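Local coordinates for CLIP-associating protein (Drosophila melanogaster, PDB 4G3A) that tracks microtubule plus ends, stabilises dynamic microtubules and helps build the mitotic spindle, seen here in its N-terminal TOG-like domain, at residues V144-L149 with R185-Q190; P124-I129 with R167-P172; H94-L99 with F137-A142. One frame throughout, in Å; residues are numbered along the deposited sequence. Where two conformers were deposited one is given.

Contact 1: residues V144-L149 with R185-Q190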
loop_
_atom_site.group_PDB
_atom_site.type_symbol
_atom_site.label_atom_id
_atom_site.label_comp_id
_atom_site.label_asym_id
_atom_site.label_seq_id
_atom_site.Cartn_x
_atom_site.Cartn_y
_atom_site.Cartn_z
ATOM N N VAL A 144 4.209 9.774 1.132
ATOM C CA VAL A 144 3.019 8.988 1.423
ATOM C C VAL A 144 1.834 9.442 0.570
ATOM O O VAL A 144 1.125 8.615 -0.014
ATOM C CB VAL A 144 2.613 9.073 2.898
ATOM C CG1 VAL A 144 1.275 8.372 3.120
ATOM C CG2 VAL A 144 3.700 8.466 3.794
ATOM N N ARG A 145 1.608 10.751 0.510
ATOM C CA ARG A 145 0.470 11.261 -0.256
ATOM C C ARG A 145 0.592 10.832 -1.719
ATOM O O ARG A 145 -0.366 10.373 -2.322
ATOM C CB ARG A 145 0.353 12.784 -0.111
ATOM C CG ARG A 145 0.283 13.249 1.367
ATOM C CD ARG A 145 -0.204 14.695 1.487
ATOM N NE ARG A 145 0.676 15.676 0.861
ATOM C CZ ARG A 145 1.758 16.198 1.439
ATOM N NH1 ARG A 145 2.123 15.808 2.653
ATOM N NH2 ARG A 145 2.487 17.105 0.797
ATOM N N GLU A 146 1.790 10.950 -2.278
ATOM C CA GLU A 146 2.023 10.550 -3.660
ATOM C C GLU A 146 1.891 9.037 -3.876
ATOM O O GLU A 146 1.296 8.591 -4.858
ATOM C CB GLU A 146 3.412 10.992 -4.105
ATOM C CG GLU A 146 3.706 10.614 -5.544
ATOM C CD GLU A 146 5.109 10.974 -5.962
ATOM O OE1 GLU A 146 5.878 11.451 -5.103
ATOM O OE2 GLU A 146 5.441 10.778 -7.149
ATOM N N GLU A 147 2.465 8.251 -2.965
ATOM C CA GLU A 147 2.399 6.799 -3.075
ATOM C C GLU A 147 0.951 6.320 -3.003
ATOM O O GLU A 147 0.542 5.437 -3.763
ATOM C CB GLU A 147 3.254 6.124 -1.989
ATOM C CG GLU A 147 4.757 6.203 -2.227
ATOM C CD GLU A 147 5.209 5.339 -3.393
ATOM O OE1 GLU A 147 4.488 4.374 -3.741
ATOM O OE2 GLU A 147 6.286 5.623 -3.954
ATOM N N PHE A 148 0.177 6.909 -2.096
ATOM C CA PHE A 148 -1.208 6.509 -1.949
ATOM C C PHE A 148 -2.011 6.727 -3.230
ATOM O O PHE A 148 -2.818 5.871 -3.603
ATOM C CB PHE A 148 -1.891 7.181 -0.753
ATOM C CG PHE A 148 -3.370 6.913 -0.693
ATOM C CD1 PHE A 148 -3.842 5.606 -0.658
ATOM C CD2 PHE A 148 -4.289 7.964 -0.721
ATOM C CE1 PHE A 148 -5.197 5.346 -0.635
ATOM C CE2 PHE A 148 -5.656 7.709 -0.690
ATOM C CZ PHE A 148 -6.104 6.403 -0.642
ATOM N N LEU A 149 -1.785 7.854 -3.909
ATOM C CA LEU A 149 -2.440 8.082 -5.201
ATOM C C LEU A 149 -2.097 6.935 -6.146
ATOM O O LEU A 149 -2.957 6.452 -6.875
ATOM C CB LEU A 149 -2.053 9.440 -5.798
ATOM C CG LEU A 149 -2.616 10.648 -5.031
ATOM C CD1 LEU A 149 -1.987 11.955 -5.488
ATOM C CD2 LEU A 149 -4.145 10.718 -5.120
ATOM N N ARG A 185 1.172 17.332 -6.626
ATOM C CA ARG A 185 0.306 18.008 -7.597
ATOM C C ARG A 185 0.317 17.242 -8.914
ATOM O O ARG A 185 -0.735 16.964 -9.492
ATOM C CB ARG A 185 0.726 19.473 -7.821
ATOM C CG ARG A 185 0.534 20.377 -6.596
ATOM C CD ARG A 185 0.649 21.890 -6.952
ATOM N NE ARG A 185 1.979 22.225 -7.458
ATOM C CZ ARG A 185 3.003 22.619 -6.701
ATOM N NH1 ARG A 185 2.866 22.751 -5.385
ATOM N NH2 ARG A 185 4.175 22.890 -7.261
ATOM N N GLU A 186 1.510 16.889 -9.383
ATOM C CA GLU A 186 1.655 16.144 -10.633
ATOM C C GLU A 186 1.089 14.721 -10.576
ATOM O O GLU A 186 0.518 14.242 -11.554
ATOM C CB GLU A 186 3.111 16.153 -11.104
ATOM C CG GLU A 186 3.544 17.537 -11.580
ATOM C CD GLU A 186 4.937 17.566 -12.174
ATOM O OE1 GLU A 186 5.735 16.654 -11.870
ATOM O OE2 GLU A 186 5.235 18.509 -12.944
ATOM N N ALA A 187 1.238 14.059 -9.432
ATOM C CA ALA A 187 0.661 12.731 -9.218
ATOM C C ALA A 187 -0.864 12.779 -9.244
ATOM O O ALA A 187 -1.518 11.871 -9.753
ATOM C CB ALA A 187 1.130 12.171 -7.884
ATOM N N ALA A 188 -1.423 13.835 -8.661
ATOM C CA ALA A 188 -2.866 14.002 -8.591
ATOM C C ALA A 188 -3.425 14.129 -10.013
ATOM O O ALA A 188 -4.471 13.556 -10.336
ATOM C CB ALA A 188 -3.212 15.234 -7.760
ATOM N N ILE A 189 -2.719 14.883 -10.849
ATOM C CA ILE A 189 -3.100 15.040 -12.252
ATOM C C ILE A 189 -3.143 13.686 -12.938
ATOM O O ILE A 189 -4.159 13.308 -13.511
ATOM C CB ILE A 189 -2.112 15.941 -13.019
ATOM C CG1 ILE A 189 -2.174 17.369 -12.482
ATOM C CG2 ILE A 189 -2.432 15.927 -14.510
ATOM C CD1 ILE A 189 -1.068 18.261 -12.987
ATOM N N GLN A 190 -2.030 12.966 -12.877
ATOM C CA GLN A 190 -1.963 11.662 -13.519
ATOM C C GLN A 190 -3.003 10.684 -12.970
ATOM O O GLN A 190 -3.511 9.849 -13.720
ATOM C CB GLN A 190 -0.557 11.065 -13.439
ATOM C CG GLN A 190 -0.355 9.913 -14.400
ATOM C CD GLN A 190 -0.640 10.322 -15.835
ATOM O OE1 GLN A 190 -0.445 11.478 -16.210
ATOM N NE2 GLN A 190 -1.109 9.384 -16.640
#

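Contact 2: residues P124-I129 with R167-P172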
loop_
_atom_site.group_PDB
_atom_site.type_symbol
_atom_site.label_atom_id
_atom_site.label_comp_id
_atom_site.label_asym_id
_atom_site.label_seq_id
_atom_site.Cartn_x
_atom_site.Cartn_y
_atom_site.Cartn_z
ATOM N N PRO A 124 -11.848 -6.555 1.066
ATOM C CA PRO A 124 -12.194 -6.083 -0.277
ATOM C C PRO A 124 -11.395 -4.845 -0.665
ATOM O O PRO A 124 -11.009 -4.064 0.212
ATOM C CB PRO A 124 -13.683 -5.736 -0.154
ATOM C CG PRO A 124 -14.168 -6.496 1.035
ATOM C CD PRO A 124 -13.005 -6.525 1.977
ATOM N N PRO A 125 -11.141 -4.669 -1.972
ATOM C CA PRO A 125 -10.380 -3.494 -2.420
ATOM C C PRO A 125 -10.982 -2.178 -1.935
ATOM O O PRO A 125 -10.232 -1.291 -1.513
ATOM C CB PRO A 125 -10.427 -3.599 -3.947
ATOM C CG PRO A 125 -10.551 -5.090 -4.210
ATOM C CD PRO A 125 -11.426 -5.608 -3.077
ATOM N N GLN A 126 -12.302 -2.043 -1.969
ATOM C CA GLN A 126 -12.897 -0.784 -1.527
ATOM C C GLN A 126 -12.592 -0.528 -0.055
ATOM O O GLN A 126 -12.287 0.600 0.331
ATOM C CB GLN A 126 -14.408 -0.746 -1.762
ATOM C CG GLN A 126 -14.995 0.622 -1.535
ATOM C CD GLN A 126 -14.862 1.515 -2.761
ATOM O OE1 GLN A 126 -15.290 1.147 -3.849
ATOM N NE2 GLN A 126 -14.277 2.694 -2.584
ATOM N N ALA A 127 -12.672 -1.581 0.759
ATOM C CA ALA A 127 -12.389 -1.466 2.190
ATOM C C ALA A 127 -10.971 -0.968 2.464
ATOM O O ALA A 127 -10.766 -0.060 3.277
ATOM C CB ALA A 127 -12.631 -2.808 2.900
ATOM N N LEU A 128 -9.988 -1.568 1.799
ATOM C CA LEU A 128 -8.599 -1.159 1.990
ATOM C C LEU A 128 -8.319 0.256 1.500
ATOM O O LEU A 128 -7.663 1.038 2.181
ATOM C CB LEU A 128 -7.628 -2.109 1.297
ATOM C CG LEU A 128 -6.161 -1.719 1.551
ATOM C CD1 LEU A 128 -5.858 -1.659 3.053
ATOM C CD2 LEU A 128 -5.177 -2.662 0.853
ATOM N N ILE A 129 -8.777 0.585 0.300
ATOM C CA ILE A 129 -8.474 1.921 -0.214
ATOM C C ILE A 129 -9.117 2.998 0.677
ATOM O O ILE A 129 -8.478 4.001 1.008
ATOM C CB ILE A 129 -8.877 2.094 -1.702
ATOM C CG1 ILE A 129 -8.185 1.045 -2.574
ATOM C CG2 ILE A 129 -8.556 3.507 -2.183
ATOM C CD1 ILE A 129 -6.675 1.039 -2.472
ATOM N N ARG A 167 -15.829 7.498 -7.440
ATOM C CA ARG A 167 -16.587 8.748 -7.498
ATOM C C ARG A 167 -16.330 9.615 -6.258
ATOM O O ARG A 167 -16.057 10.808 -6.372
ATOM C CB ARG A 167 -18.085 8.483 -7.646
ATOM C CG ARG A 167 -18.944 9.591 -7.054
ATOM C CD ARG A 167 -20.416 9.420 -7.378
ATOM N NE ARG A 167 -20.749 9.942 -8.703
ATOM C CZ ARG A 167 -20.930 11.231 -8.972
ATOM N NH1 ARG A 167 -20.798 12.136 -8.010
ATOM N NH2 ARG A 167 -21.236 11.619 -10.202
ATOM N N VAL A 168 -16.410 8.999 -5.078
ATOM C CA VAL A 168 -16.231 9.715 -3.816
ATOM C C VAL A 168 -14.772 10.147 -3.614
ATOM O O VAL A 168 -14.480 11.013 -2.791
ATOM C CB VAL A 168 -16.736 8.870 -2.619
ATOM C CG1 VAL A 168 -15.692 7.856 -2.193
ATOM C CG2 VAL A 168 -17.148 9.761 -1.465
ATOM N N TYR A 169 -13.866 9.573 -4.397
ATOM C CA TYR A 169 -12.456 9.983 -4.377
ATOM C C TYR A 169 -12.098 11.236 -5.185
ATOM O O TYR A 169 -11.030 11.840 -4.984
ATOM C CB TYR A 169 -11.588 8.834 -4.847
ATOM C CG TYR A 169 -11.432 7.787 -3.792
ATOM C CD1 TYR A 169 -10.348 7.805 -2.941
ATOM C CD2 TYR A 169 -12.381 6.790 -3.631
ATOM C CE1 TYR A 169 -10.202 6.856 -1.970
ATOM C CE2 TYR A 169 -12.239 5.827 -2.658
ATOM C CZ TYR A 169 -11.151 5.868 -1.826
ATOM O OH TYR A 169 -10.996 4.914 -0.840
ATOM N N ILE A 170 -12.974 11.637 -6.094
ATOM C CA ILE A 170 -12.634 12.784 -6.935
ATOM C C ILE A 170 -12.344 14.053 -6.127
ATOM O O ILE A 170 -11.341 14.722 -6.376
ATOM C CB ILE A 170 -13.666 13.038 -8.042
ATOM C CG1 ILE A 170 -13.920 11.737 -8.804
ATOM C CG2 ILE A 170 -13.157 14.121 -8.991
ATOM C CD1 ILE A 170 -12.640 11.072 -9.267
ATOM N N PRO A 171 -13.193 14.377 -5.132
ATOM C CA PRO A 171 -12.872 15.639 -4.448
ATOM C C PRO A 171 -11.552 15.595 -3.646
ATOM O O PRO A 171 -10.760 16.532 -3.765
ATOM C CB PRO A 171 -14.106 15.895 -3.566
ATOM C CG PRO A 171 -15.209 15.130 -4.232
ATOM C CD PRO A 171 -14.546 13.894 -4.804
ATOM N N PRO A 172 -11.296 14.528 -2.860
ATOM C CA PRO A 172 -9.973 14.539 -2.226
ATOM C C PRO A 172 -8.797 14.506 -3.205
ATOM O O PRO A 172 -7.791 15.159 -2.932
ATOM C CB PRO A 172 -9.977 13.280 -1.344
ATOM C CG PRO A 172 -11.176 12.506 -1.742
ATOM C CD PRO A 172 -12.156 13.465 -2.319
#

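Contact 3: residues H94-L99 with F137-A142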
loop_
_atom_site.group_PDB
_atom_site.type_symbol
_atom_site.label_atom_id
_atom_site.label_comp_id
_atom_site.label_asym_id
_atom_site.label_seq_id
_atom_site.Cartn_x
_atom_site.Cartn_y
_atom_site.Cartn_z
ATOM N N HIS A 94 1.686 1.166 10.202
ATOM C CA HIS A 94 3.133 1.271 10.002
ATOM C C HIS A 94 3.559 0.986 8.555
ATOM O O HIS A 94 4.591 1.472 8.093
ATOM C CB HIS A 94 3.858 0.370 11.002
ATOM C CG HIS A 94 3.468 0.657 12.412
ATOM N ND1 HIS A 94 2.595 -0.144 13.121
ATOM C CD2 HIS A 94 3.767 1.695 13.222
ATOM C CE1 HIS A 94 2.408 0.372 14.320
ATOM N NE2 HIS A 94 3.104 1.493 14.408
ATOM N N VAL A 95 2.764 0.183 7.860
ATOM C CA VAL A 95 2.963 -0.031 6.439
ATOM C C VAL A 95 2.733 1.286 5.706
ATOM O O VAL A 95 3.487 1.651 4.813
ATOM C CB VAL A 95 1.996 -1.077 5.905
ATOM C CG1 VAL A 95 2.163 -1.213 4.397
ATOM C CG2 VAL A 95 2.254 -2.413 6.612
ATOM N N ILE A 96 1.694 1.999 6.111
ATOM C CA ILE A 96 1.417 3.325 5.569
ATOM C C ILE A 96 2.633 4.236 5.705
ATOM O O ILE A 96 3.078 4.834 4.720
ATOM C CB ILE A 96 0.201 3.965 6.270
ATOM C CG1 ILE A 96 -1.086 3.251 5.835
ATOM C CG2 ILE A 96 0.129 5.480 5.969
ATOM C CD1 ILE A 96 -2.322 3.703 6.593
ATOM N N ASP A 97 3.176 4.335 6.919
ATOM C CA ASP A 97 4.374 5.132 7.154
ATOM C C ASP A 97 5.518 4.742 6.220
ATOM O O ASP A 97 6.283 5.598 5.787
ATOM C CB ASP A 97 4.837 5.017 8.611
ATOM C CG ASP A 97 3.964 5.816 9.568
ATOM O OD1 ASP A 97 3.190 6.683 9.101
ATOM O OD2 ASP A 97 4.048 5.571 10.781
ATOM N N ARG A 98 5.642 3.455 5.910
ATOM C CA ARG A 98 6.722 3.003 5.035
ATOM C C ARG A 98 6.499 3.395 3.570
ATOM O O ARG A 98 7.420 3.310 2.749
ATOM C CB ARG A 98 6.920 1.497 5.148
ATOM C CG ARG A 98 7.431 1.030 6.506
ATOM C CD ARG A 98 8.880 1.449 6.740
ATOM N NE ARG A 98 9.302 1.188 8.119
ATOM C CZ ARG A 98 10.539 1.379 8.581
ATOM N NH1 ARG A 98 11.497 1.829 7.779
ATOM N NH2 ARG A 98 10.822 1.115 9.853
ATOM N N LEU A 99 5.286 3.823 3.232
ATOM C CA LEU A 99 5.068 4.339 1.885
ATOM C C LEU A 99 5.930 5.577 1.716
ATOM O O LEU A 99 6.293 5.937 0.603
ATOM C CB LEU A 99 3.596 4.682 1.640
ATOM C CG LEU A 99 2.626 3.503 1.601
ATOM C CD1 LEU A 99 1.194 4.018 1.508
ATOM C CD2 LEU A 99 2.957 2.556 0.445
ATOM N N PHE A 137 -4.470 10.797 2.629
ATOM C CA PHE A 137 -4.720 12.000 1.849
ATOM C C PHE A 137 -4.067 13.206 2.525
ATOM O O PHE A 137 -3.550 14.096 1.860
ATOM C CB PHE A 137 -6.223 12.248 1.642
ATOM C CG PHE A 137 -6.795 11.575 0.410
ATOM C CD1 PHE A 137 -6.264 11.831 -0.845
ATOM C CD2 PHE A 137 -7.879 10.708 0.510
ATOM C CE1 PHE A 137 -6.788 11.221 -1.989
ATOM C CE2 PHE A 137 -8.418 10.089 -0.627
ATOM C CZ PHE A 137 -7.863 10.350 -1.880
ATOM N N LYS A 138 -4.075 13.228 3.850
ATOM C CA LYS A 138 -3.508 14.356 4.586
ATOM C C LYS A 138 -2.263 13.986 5.399
ATOM O O LYS A 138 -1.911 14.674 6.340
ATOM C CB LYS A 138 -4.566 14.978 5.493
ATOM C CG LYS A 138 -5.799 15.467 4.744
ATOM C CD LYS A 138 -6.712 16.281 5.664
ATOM C CE LYS A 138 -7.989 16.704 4.957
ATOM N NZ LYS A 138 -7.746 17.609 3.791
ATOM N N HIS A 139 -1.590 12.904 5.028
ATOM C CA HIS A 139 -0.338 12.539 5.694
ATOM C C HIS A 139 0.692 13.674 5.601
ATOM O O HIS A 139 0.748 14.413 4.603
ATOM C CB HIS A 139 0.230 11.254 5.089
ATOM C CG HIS A 139 1.207 10.545 5.991
ATOM N ND1 HIS A 139 2.472 11.013 6.212
ATOM C CD2 HIS A 139 1.077 9.405 6.714
ATOM C CE1 HIS A 139 3.107 10.185 7.042
ATOM N NE2 HIS A 139 2.275 9.210 7.360
ATOM N N LYS A 140 1.500 13.821 6.647
ATOM C CA LYS A 140 2.476 14.906 6.724
ATOM C C LYS A 140 3.599 14.752 5.696
ATOM O O LYS A 140 4.225 15.739 5.280
ATOM C CB LYS A 140 3.095 14.968 8.126
ATOM C CG LYS A 140 3.998 13.790 8.441
ATOM C CD LYS A 140 4.596 13.932 9.850
ATOM C CE LYS A 140 5.405 12.707 10.232
ATOM N NZ LYS A 140 4.531 11.514 10.380
ATOM N N ASN A 141 3.835 13.514 5.281
ATOM C CA ASN A 141 4.908 13.208 4.348
ATOM C C ASN A 141 4.381 13.172 2.906
ATOM O O ASN A 141 3.477 12.397 2.599
ATOM C CB ASN A 141 5.543 11.872 4.739
ATOM C CG ASN A 141 6.762 11.537 3.906
ATOM O OD1 ASN A 141 6.682 11.402 2.687
ATOM N ND2 ASN A 141 7.902 11.388 4.567
ATOM N N ALA A 142 4.929 14.026 2.038
ATOM C CA ALA A 142 4.468 14.127 0.652
ATOM C C ALA A 142 4.630 12.807 -0.101
ATOM O O ALA A 142 3.888 12.531 -1.040
ATOM C CB ALA A 142 5.209 15.252 -0.086
#

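Contact 1: residues V144-L149 with R185-Q190
The helical segments that bring Glu146 and Leu149 up to Ala187 and Ala188 run almost parallel, at 11° to each other, with their axes 9.3 Å apart at closest approach. The backbones come nearest at Glu146 and Ala187, whose CA atoms are 6.1 Å apart, and such an approach is affordable because the facing positions of 185-190 carry nothing larger than methyl groups. Ala187 points its CB toward the other helix, where two side chains receive it. Glu146 lends only its aliphatic part: CG lies 3.8 Å from Ala187 CB. With CG anti to the backbone N (chi1 -179°) and the chain extended beyond it, the carboxylate is carried past the methyl group; its OE1 makes a weak, long ion pair with Lys143, and the side chain also touches Asn183 and Val184. Leu149 aims at the opposite helix as well, and here one branch does the touching. Its CD1 reaches Ala187 CB at 3.9 Å and, on the next residue, rests 3.7 Å from Ala188 N. Leu149 CD1 is also 4.2 Å from Ala188 CB, so one methyl group meets the CB of Ala187 and the backbone of Ala188 at similar range. The contact is therefore apolar and small, 143 Å² in all, and a polar tie lies to its side: Arg145 forms a salt bridge through NE with Asp179, just ahead of helix 182-199. Leu149 packs further on Thr191 and Leu176. Near-parallel packing of segments 144-149 and 185-190, from helices 142-159 and 182-199, with the short helix 170-175 between them in sequence, is the stacking of equivalent layers that characterises the HEAT-repeat solenoid of a TOG domain.

Contact 2: residues P124-I129 with R167-P172
Tyr169 reaches across to Ile129 and Gln126 over a wide backbone gap, the CA atoms of Ile129 and Tyr169 being 9.9 Å apart. Its CB points toward helix 125-136, and CG stands anti to the carbonyl carbon (chi1 -76°), a setting that lays the ring out across the gap. Beyond CG the two sides of the ring part company. On one, CD1 packs on Phe137 and CE1 comes to 3.7 Å from Ile129 CG2; on the other, CE2 has Gln126 NE2 at 3.7 Å, set at the ring edge near its plane, the amide turned 35° from the ring. At CZ the methyl CG2 of Ile129 is nearer still, 3.5 Å away and oblique to the ring, the two side chains crossing at about a right angle. The hydroxyl ends the path in a tight place, with OH 3.1 Å from both Ile129 C and Ile129 CG2. Its polar partner is Asp130 OD1, one residue farther along the helix, to which OH is hydrogen-bonded. That carboxylate oxygen is shared, for Gln126 NE2 binds it too, while Gln126 OE1 accepts from Ser165 N. The bend in the glutamine chain (chi2 84°) folds its amide toward the tyrosine, so both polar tips meet at one acid within a largely buried contact. Ile129, for its part, is backed by Thr151, Ile152 and Ala155 of helix 142-159. An aromatic side chain bridging the start of helix 125-136 and the 3-10 segment 167-169 leading toward helix 170-175 joins helix 125-136 to the beginning of HEAT 3, a connection within the alpha-helical solenoid of a TOG domain.

Contact 3: residues H94-L99 with F137-A142
His139 NE2 donates to Asp97 OD1 in the one hydrogen bond between 94-99 and 137-142, 3.2 Å long and nearly straight at 171°. The carboxylate oxygen lies in the ring plane and is met close to the line of its own C-O bond, although the carboxylate itself is turned 79° from the imidazole. At the ring's other nitrogen, ND1 accepts from Asn141 N at 3.0 Å, again in plane. Two bonds thus fix the ring's rotation, and the acceptor role of ND1 leaves the proton on NE2; with CG anti to the backbone N (chi1 -159°), the imidazole is held out toward helix 88-98. In this HEAT-repeat domain the arrangement ties that helix, part of HEAT 2, to the loop between helices 125-136 and 142-159, where Asn141 caps the latter through OD1 on Lys143 N. A leucine in place of His139 would probably leave Asp97 without its mate and deprive Asn141 N of its acceptor, freeing the loop to shift. Beside the polar pair, Ile96 CG2 approaches His139 CD2 at 4.1 Å, while the Ile96 side chain also touches Leu132, Ser135 and Cys136 of helix 125-136.

The three contacts sample one solenoid at different depths. Contact 2 is buried and mixes aromatic packing with polar bonds; contact 1 is partly buried and apolar; contact 3, with an exposed aspartate, relies on a histidine-carboxylate hydrogen bond. Helix 142-159 ties them together: it carries 144-149, follows the loop of contact 3 and backs Ile129 of contact 2. Arg145 NH1 probably hydrogen-bonds His139 O, at 2.8 Å, linking contacts 1 and 3, while Phe137 stacks edge-to-face on Phe148 and also packs against Pro172, reaching contacts 1 and 2 from the loop of contact 3.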